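Local coordinates for uroporphyrin-III C-methyltransferase (Pseudomonas denitrificans, PDB 1S4D), which catalyses the two successive S-adenosyl-L-methionine-dependent methylations, at C-2 and C-7, that turn uroporphyrinogen III into precorrin-2 on the way to cobalamin and siroheme, at residues Q40-V45 with G92-R97; S16-G21 with R124-I129. All coordinates share one frame; numbering follows the deposited sequence.

How the interactions relate
Both contacts belong to one five-stranded parallel sheet, whose order is 63-66, 43-46, 94-99, 16-21 and 123-126. Interaction 1 pairs 43-46 with 94-99, and interaction 2 pairs 16-21 with 123-126, an edge strand within this chain; their centres lie about 12 Å apart. Strands 94-99 and 16-21 are themselves neighbours, through probable hydrogen bonds from Trp18 N to Val95 O (2.9 Å) and from Arg97 N to Trp18 O (2.7 Å). Along the chain, interaction 1 is nested inside the loop that interaction 2 closes. The sheet thereby illustrates how strands remote in sequence are gathered side by side, with S-adenosyl-L-homocysteine bound nearer the 124-129 end than the strand pair of interaction 1.

Interaction 1. Residues Q40-V45 with G92-R97; sequences QADVIV and GNRVLR
Asp42 and Arg94 meet where the two segments come together as parallel strands. The carboxylate lies across the root of the arginine side chain, its plane turned 54° from that of the guanidinium. Asp42 OD2 uses its anti lone pair, the one away from OD1, to take a nearly straight hydrogen bond from Arg94 N (2.9 Å, 173° at the hydrogen). Because the arginine chain runs extended from CG to NE, it carries the guanidinium past the carboxylate, and the salt bridge from Asp42 OD2 to Arg94 NE is long at 3.9 Å. Arg94 O accepts from Asp42 N at 2.9 Å, and weakly from Val43 N.

Further on, Val43 O receives Leu96 N (3.0 Å) and Leu96 O receives Val45 N (2.8 Å), the alternation of a parallel sheet. Ile44 and Leu96 lie side by side and point the same way, Ile44 CG1 against Leu96 CD1 at 3.8 Å, while Ala41 CB closes on Leu96 CB. Val43 and Val95 occupy the other face, where the Val43 and Asn93 side chains cross obliquely, Asn93 CB against Val43 CG1. At the far end Arg97 bends at chi2 and chi3, which brings Arg97 NE to Val45 O in the guanidinium plane, a weak bond of 3.3 Å; its NH1 and NH2 form salt bridges with Glu112 and Asp47.

This is an inner strand pair of the alpha/beta/alpha N-terminal part of the tetrapyrrole methylase fold: helix 78-90 packs on the valine face through Leu88, helix 32-40 on the Ile44 and Leu96 face through Leu38, and strand 63-66 continues the sheet.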
ATOM      1  N   GLN B  40     -19.388   5.646  12.627  1.00 29.01           N
ATOM      2  CA  GLN B  40     -20.457   6.530  12.156  1.00 28.46           C
ATOM      3  C   GLN B  40     -21.466   5.843  11.248  1.00 28.21           C
ATOM      4  O   GLN B  40     -22.609   6.288  11.145  1.00 28.41           O
ATOM      5  CB  GLN B  40     -19.871   7.718  11.406  1.00 27.81           C
ATOM      6  CG  GLN B  40     -19.472   8.851  12.297  1.00 28.71           C
ATOM      7  CD  GLN B  40     -18.671   9.919  11.575  1.00 29.93           C
ATOM      8  OE1 GLN B  40     -17.537  10.180  11.937  1.00 32.69           O
ATOM      9  NE2 GLN B  40     -19.259  10.538  10.562  1.00 29.30           N
ATOM     10  N   ALA B  41     -21.041   4.771  10.581  1.00 27.84           N
ATOM     11  CA  ALA B  41     -21.842   4.154   9.525  1.00 27.29           C
ATOM     12  C   ALA B  41     -23.247   3.685   9.933  1.00 27.03           C
ATOM     13  O   ALA B  41     -23.454   3.141  11.015  1.00 26.77           O
ATOM     14  CB  ALA B  41     -21.085   3.031   8.898  1.00 27.39           C
ATOM     15  N   ASP B  42     -24.209   3.898   9.046  1.00 26.76           N
ATOM     16  CA  ASP B  42     -25.525   3.299   9.209  1.00 26.26           C
ATOM     17  C   ASP B  42     -25.510   1.888   8.671  1.00 26.09           C
ATOM     18  O   ASP B  42     -26.197   1.025   9.183  1.00 26.64           O
ATOM     19  CB  ASP B  42     -26.598   4.122   8.502  1.00 26.04           C
ATOM     20  CG  ASP B  42     -26.842   5.454   9.172  1.00 25.07           C
ATOM     21  OD1 ASP B  42     -27.046   5.462  10.402  1.00 24.45           O
ATOM     22  OD2 ASP B  42     -26.851   6.538   8.557  1.00 22.57           O
ATOM     23  N   VAL B  43     -24.710   1.652   7.646  1.00 25.84           N
ATOM     24  CA  VAL B  43     -24.636   0.338   7.041  1.00 25.85           C
ATOM     25  C   VAL B  43     -23.215   0.073   6.541  1.00 25.64           C
ATOM     26  O   VAL B  43     -22.565   0.945   5.985  1.00 25.94           O
ATOM     27  CB  VAL B  43     -25.779   0.125   5.970  1.00 25.83           C
ATOM     28  CG1 VAL B  43     -25.737   1.173   4.866  1.00 25.79           C
ATOM     29  CG2 VAL B  43     -25.773  -1.287   5.412  1.00 24.66           C
ATOM     30  N   ILE B  44     -22.720  -1.124   6.811  1.00 25.25           N
ATOM     31  CA  ILE B  44     -21.356  -1.503   6.471  1.00 24.86           C
ATOM     32  C   ILE B  44     -21.458  -2.683   5.527  1.00 25.76           C
ATOM     33  O   ILE B  44     -21.818  -3.807   5.942  1.00 25.72           O
ATOM     34  CB  ILE B  44     -20.562  -1.883   7.744  1.00 24.33           C
ATOM     35  CG1 ILE B  44     -20.435  -0.672   8.662  1.00 23.25           C
ATOM     36  CG2 ILE B  44     -19.169  -2.410   7.397  1.00 23.78           C
ATOM     37  CD1 ILE B  44     -19.902  -0.992  10.003  1.00 23.08           C
ATOM     38  N   VAL B  45     -21.198  -2.414   4.250  1.00 26.20           N
ATOM     39  CA  VAL B  45     -21.205  -3.448   3.234  1.00 26.68           C
ATOM     40  C   VAL B  45     -19.768  -3.912   3.119  1.00 27.79           C
ATOM     41  O   VAL B  45     -18.877  -3.148   2.718  1.00 28.33           O
ATOM     42  CB  VAL B  45     -21.746  -2.900   1.913  1.00 26.56           C
ATOM     43  CG1 VAL B  45     -21.776  -3.974   0.826  1.00 25.87           C
ATOM     44  CG2 VAL B  45     -23.130  -2.341   2.132  1.00 25.90           C
ATOM     45  N   GLY B  92     -30.600   7.802   2.110  1.00 23.89           N
ATOM     46  CA  GLY B  92     -30.152   8.693   3.156  1.00 23.02           C
ATOM     47  C   GLY B  92     -29.288   8.076   4.231  1.00 22.87           C
ATOM     48  O   GLY B  92     -29.043   8.719   5.243  1.00 22.84           O
ATOM     49  N   ASN B  93     -28.827   6.841   4.022  1.00 22.04           N
ATOM     50  CA  ASN B  93     -27.881   6.208   4.942  1.00 21.32           C
ATOM     51  C   ASN B  93     -26.469   6.806   4.808  1.00 20.84           C
ATOM     52  O   ASN B  93     -26.080   7.279   3.738  1.00 20.45           O
ATOM     53  CB  ASN B  93     -27.808   4.686   4.718  1.00 20.98           C
ATOM     54  CG  ASN B  93     -29.086   3.966   5.102  1.00 21.61           C
ATOM     55  OD1 ASN B  93     -29.335   3.709   6.276  1.00 21.65           O
ATOM     56  ND2 ASN B  93     -29.907   3.622   4.103  1.00 22.53           N
ATOM     57  N   ARG B  94     -25.717   6.791   5.905  1.00 20.40           N
ATOM     58  CA  ARG B  94     -24.280   6.985   5.849  1.00 20.33           C
ATOM     59  C   ARG B  94     -23.724   5.599   5.502  1.00 20.23           C
ATOM     60  O   ARG B  94     -23.870   4.653   6.285  1.00 19.76           O
ATOM     61  CB  ARG B  94     -23.736   7.461   7.204  1.00 20.67           C
ATOM     62  CG  ARG B  94     -24.412   8.711   7.826  1.00 21.51           C
ATOM     63  CD  ARG B  94     -24.186   8.797   9.321  1.00 24.73           C
ATOM     64  NE  ARG B  94     -25.117   9.685  10.007  1.00 29.97           N
ATOM     65  CZ  ARG B  94     -24.922  11.006  10.164  1.00 33.14           C
ATOM     66  NH1 ARG B  94     -23.823  11.591   9.682  1.00 33.46           N
ATOM     67  NH2 ARG B  94     -25.826  11.746  10.798  1.00 32.24           N
ATOM     68  N   VAL B  95     -23.125   5.476   4.318  1.00 19.88           N
ATOM     69  CA  VAL B  95     -22.755   4.175   3.763  1.00 19.63           C
ATOM     70  C   VAL B  95     -21.246   3.958   3.753  1.00 20.27           C
ATOM     71  O   VAL B  95     -20.486   4.774   3.190  1.00 20.56           O
ATOM     72  CB  VAL B  95     -23.299   3.993   2.310  1.00 19.22           C
ATOM     73  CG1 VAL B  95     -23.098   2.578   1.837  1.00 18.13           C
ATOM     74  CG2 VAL B  95     -24.753   4.355   2.230  1.00 17.34           C
ATOM     75  N   LEU B  96     -20.835   2.852   4.369  1.00 20.48           N
ATOM     76  CA  LEU B  96     -19.444   2.417   4.428  1.00 21.30           C
ATOM     77  C   LEU B  96     -19.298   1.151   3.607  1.00 21.70           C
ATOM     78  O   LEU B  96     -19.938   0.122   3.931  1.00 21.55           O
ATOM     79  CB  LEU B  96     -19.089   2.072   5.881  1.00 21.55           C
ATOM     80  CG  LEU B  96     -17.721   2.401   6.477  1.00 21.99           C
ATOM     81  CD1 LEU B  96     -17.638   1.674   7.739  1.00 24.06           C
ATOM     82  CD2 LEU B  96     -16.602   1.963   5.618  1.00 22.06           C
ATOM     83  N   ARG B  97     -18.496   1.208   2.542  1.00 22.06           N
ATOM     84  CA  ARG B  97     -18.169  -0.020   1.785  1.00 22.47           C
ATOM     85  C   ARG B  97     -16.797  -0.385   2.289  1.00 22.12           C
ATOM     86  O   ARG B  97     -15.853   0.357   2.035  1.00 21.64           O
ATOM     87  CB  ARG B  97     -18.197   0.202   0.264  1.00 22.23           C
ATOM     88  CG  ARG B  97     -17.484  -0.861  -0.589  1.00 24.85           C
ATOM     89  CD  ARG B  97     -18.374  -1.982  -1.182  1.00 27.41           C
ATOM     90  NE  ARG B  97     -18.096  -3.235  -0.491  1.00 32.40           N
ATOM     91  CZ  ARG B  97     -17.588  -4.346  -1.028  1.00 35.64           C
ATOM     92  NH1 ARG B  97     -17.319  -4.453  -2.329  1.00 38.01           N
ATOM     93  NH2 ARG B  97     -17.372  -5.384  -0.240  1.00 38.44           N
TER

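Interaction 2. Residues S16-G21 with R124-I129; sequences SVWLVG and RIVPGI
Trp18 and Arg124 make the main side-chain contact of this parallel strand pair, by CH-pi packing. Arg124 CG stands anti to the backbone N (chi1 161°), the chain running alongside the indole before bending at chi3. Arg124 CD thus sits over the centre of the Trp18 six-membered ring, 3.7 Å from its centroid and 5° off the normal, and CB over the pyrrole part. The guanidinium, tilted 36° to the ring, offers at most a weak cation-pi attraction.

Apolar contacts fall on both faces of the sheet: Val126 CG2 reaches Trp18 CE3 and Val20 on one, and Ile125 CD1 meets Leu19 CB (3.7 Å) on the other. Helices 32-40 and 109-118 cover these faces respectively, the alpha/beta/alpha layering of the methyltransferase's N-terminal half; Trp257 of the second subunit packs on Arg124 and Ile125.

Backbone hydrogen bonds run from Leu19 N to Arg124 O, Val126 N to Leu19 O (2.9 Å) and Gly21 N to Val126 O (3.0 Å). Past them, Gly21 CA and Gly128 CA approach to 4.1 Å, leaving no room for a side chain on either. One water donates to both Gly21 O (2.8 Å) and Pro127 O; Gly128 N is hydrogen-bonded to OD2 of Asp102, an S-adenosyl-L-homocysteine-binding residue.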
ATOM      1  N   SER B  16     -23.972   9.567   1.423  1.00 22.57           N
ATOM      2  CA  SER B  16     -22.719   9.391   0.717  1.00 22.27           C
ATOM      3  C   SER B  16     -22.102   8.026   0.994  1.00 21.77           C
ATOM      4  O   SER B  16     -22.505   7.329   1.917  1.00 22.06           O
ATOM      5  CB  SER B  16     -21.750  10.546   0.994  1.00 22.17           C
ATOM      6  OG  SER B  16     -21.377  10.579   2.345  1.00 23.62           O
ATOM      7  N   VAL B  17     -21.150   7.635   0.159  1.00 21.37           N
ATOM      8  CA  VAL B  17     -20.474   6.360   0.331  1.00 21.07           C
ATOM      9  C   VAL B  17     -18.957   6.557   0.519  1.00 21.65           C
ATOM     10  O   VAL B  17     -18.298   7.252  -0.277  1.00 21.81           O
ATOM     11  CB  VAL B  17     -20.753   5.418  -0.862  1.00 20.99           C
ATOM     12  CG1 VAL B  17     -20.073   4.079  -0.653  1.00 18.87           C
ATOM     13  CG2 VAL B  17     -22.286   5.259  -1.109  1.00 19.30           C
ATOM     14  N   TRP B  18     -18.416   5.979   1.589  1.00 21.31           N
ATOM     15  CA  TRP B  18     -16.976   5.851   1.704  1.00 21.55           C
ATOM     16  C   TRP B  18     -16.535   4.437   1.271  1.00 22.10           C
ATOM     17  O   TRP B  18     -17.074   3.419   1.753  1.00 22.35           O
ATOM     18  CB  TRP B  18     -16.534   6.142   3.128  1.00 21.25           C
ATOM     19  CG  TRP B  18     -16.722   7.558   3.561  1.00 20.64           C
ATOM     20  CD1 TRP B  18     -17.540   8.502   2.988  1.00 21.81           C
ATOM     21  CD2 TRP B  18     -16.059   8.218   4.639  1.00 19.24           C
ATOM     22  NE1 TRP B  18     -17.432   9.700   3.653  1.00 19.42           N
ATOM     23  CE2 TRP B  18     -16.532   9.557   4.674  1.00 18.44           C
ATOM     24  CE3 TRP B  18     -15.098   7.821   5.582  1.00 18.35           C
ATOM     25  CZ2 TRP B  18     -16.089  10.489   5.607  1.00 15.60           C
ATOM     26  CZ3 TRP B  18     -14.669   8.748   6.523  1.00 17.69           C
ATOM     27  CH2 TRP B  18     -15.172  10.069   6.524  1.00 17.29           C
ATOM     28  N   LEU B  19     -15.583   4.385   0.341  1.00 22.31           N
ATOM     29  CA  LEU B  19     -14.860   3.157   0.027  1.00 22.47           C
ATOM     30  C   LEU B  19     -13.629   3.138   0.943  1.00 22.73           C
ATOM     31  O   LEU B  19     -12.736   3.967   0.805  1.00 23.13           O
ATOM     32  CB  LEU B  19     -14.461   3.140  -1.444  1.00 22.53           C
ATOM     33  CG  LEU B  19     -15.595   2.974  -2.481  1.00 24.01           C
ATOM     34  CD1 LEU B  19     -16.575   4.075  -2.397  1.00 25.17           C
ATOM     35  CD2 LEU B  19     -15.065   2.979  -3.880  1.00 24.96           C
ATOM     36  N   VAL B  20     -13.617   2.208   1.895  1.00 22.39           N
ATOM     37  CA  VAL B  20     -12.658   2.174   2.991  1.00 21.74           C
ATOM     38  C   VAL B  20     -11.900   0.844   2.990  1.00 22.29           C
ATOM     39  O   VAL B  20     -12.523  -0.257   2.936  1.00 21.76           O
ATOM     40  CB  VAL B  20     -13.383   2.296   4.353  1.00 21.77           C
ATOM     41  CG1 VAL B  20     -12.407   2.235   5.493  1.00 21.32           C
ATOM     42  CG2 VAL B  20     -14.200   3.576   4.433  1.00 21.47           C
ATOM     43  N   GLY B  21     -10.565   0.946   3.041  1.00 22.03           N
ATOM     44  CA  GLY B  21      -9.722  -0.226   3.155  1.00 21.90           C
ATOM     45  C   GLY B  21      -9.769  -0.710   4.592  1.00 21.93           C
ATOM     46  O   GLY B  21      -9.624   0.092   5.511  1.00 22.56           O
ATOM     47  N   ARG B 124     -15.980   9.332  -0.731  1.00 24.68           N
ATOM     48  CA  ARG B 124     -14.606   9.574  -0.334  1.00 24.29           C
ATOM     49  C   ARG B 124     -13.868   8.238  -0.512  1.00 23.90           C
ATOM     50  O   ARG B 124     -14.504   7.181  -0.405  1.00 24.04           O
ATOM     51  CB  ARG B 124     -14.568  10.001   1.139  1.00 24.48           C
ATOM     52  CG  ARG B 124     -13.193   9.840   1.794  1.00 25.36           C
ATOM     53  CD  ARG B 124     -13.088  10.390   3.195  1.00 26.61           C
ATOM     54  NE  ARG B 124     -13.258  11.842   3.234  1.00 27.36           N
ATOM     55  CZ  ARG B 124     -12.321  12.717   3.560  1.00 27.21           C
ATOM     56  NH1 ARG B 124     -11.092  12.316   3.875  1.00 27.54           N
ATOM     57  NH2 ARG B 124     -12.621  14.011   3.566  1.00 26.68           N
ATOM     58  N   ILE B 125     -12.556   8.284  -0.775  1.00 23.04           N
ATOM     59  CA  ILE B 125     -11.704   7.090  -0.680  1.00 22.08           C
ATOM     60  C   ILE B 125     -10.823   7.148   0.562  1.00 21.60           C
ATOM     61  O   ILE B 125     -10.183   8.157   0.846  1.00 21.99           O
ATOM     62  CB  ILE B 125     -10.811   6.925  -1.935  1.00 22.41           C
ATOM     63  CG1 ILE B 125     -11.657   6.889  -3.218  1.00 22.44           C
ATOM     64  CG2 ILE B 125      -9.906   5.674  -1.818  1.00 21.67           C
ATOM     65  CD1 ILE B 125     -12.533   5.644  -3.374  1.00 22.02           C
ATOM     66  N   VAL B 126     -10.792   6.052   1.296  1.00 20.28           N
ATOM     67  CA  VAL B 126      -9.945   5.935   2.441  1.00 19.52           C
ATOM     68  C   VAL B 126      -9.004   4.781   2.194  1.00 19.33           C
ATOM     69  O   VAL B 126      -9.383   3.613   2.282  1.00 19.24           O
ATOM     70  CB  VAL B 126     -10.766   5.665   3.701  1.00 19.98           C
ATOM     71  CG1 VAL B 126      -9.833   5.422   4.922  1.00 19.33           C
ATOM     72  CG2 VAL B 126     -11.719   6.804   3.947  1.00 18.87           C
ATOM     73  N   PRO B 127      -7.777   5.116   1.831  1.00 19.03           N
ATOM     74  CA  PRO B 127      -6.692   4.148   1.718  1.00 18.15           C
ATOM     75  C   PRO B 127      -6.612   3.161   2.852  1.00 17.80           C
ATOM     76  O   PRO B 127      -6.960   3.483   3.974  1.00 18.41           O
ATOM     77  CB  PRO B 127      -5.479   5.051   1.758  1.00 18.21           C
ATOM     78  CG  PRO B 127      -5.934   6.175   0.929  1.00 18.15           C
ATOM     79  CD  PRO B 127      -7.333   6.464   1.435  1.00 18.78           C
ATOM     80  N   GLY B 128      -6.155   1.955   2.552  1.00 17.75           N
ATOM     81  CA  GLY B 128      -5.848   0.966   3.568  1.00 17.80           C
ATOM     82  C   GLY B 128      -4.515   0.276   3.332  1.00 18.09           C
ATOM     83  O   GLY B 128      -3.921   0.416   2.276  1.00 18.34           O
ATOM     84  N   ILE B 129      -4.034  -0.465   4.321  1.00 18.30           N
ATOM     85  CA  ILE B 129      -2.829  -1.247   4.159  1.00 17.85           C
ATOM     86  C   ILE B 129      -3.090  -2.401   3.187  1.00 19.43           C
ATOM     87  O   ILE B 129      -4.093  -3.138   3.307  1.00 19.43           O
ATOM     88  CB  ILE B 129      -2.397  -1.810   5.493  1.00 17.27           C
ATOM     89  CG1 ILE B 129      -2.175  -0.697   6.521  1.00 15.34           C
ATOM     90  CG2 ILE B 129      -1.185  -2.707   5.295  1.00 16.86           C
ATOM     91  CD1 ILE B 129      -1.057   0.325   6.178  1.00 14.71           C
TER
HETATM   92  O   HOH W   1      -7.895   2.198   6.204  1.00 49.64           O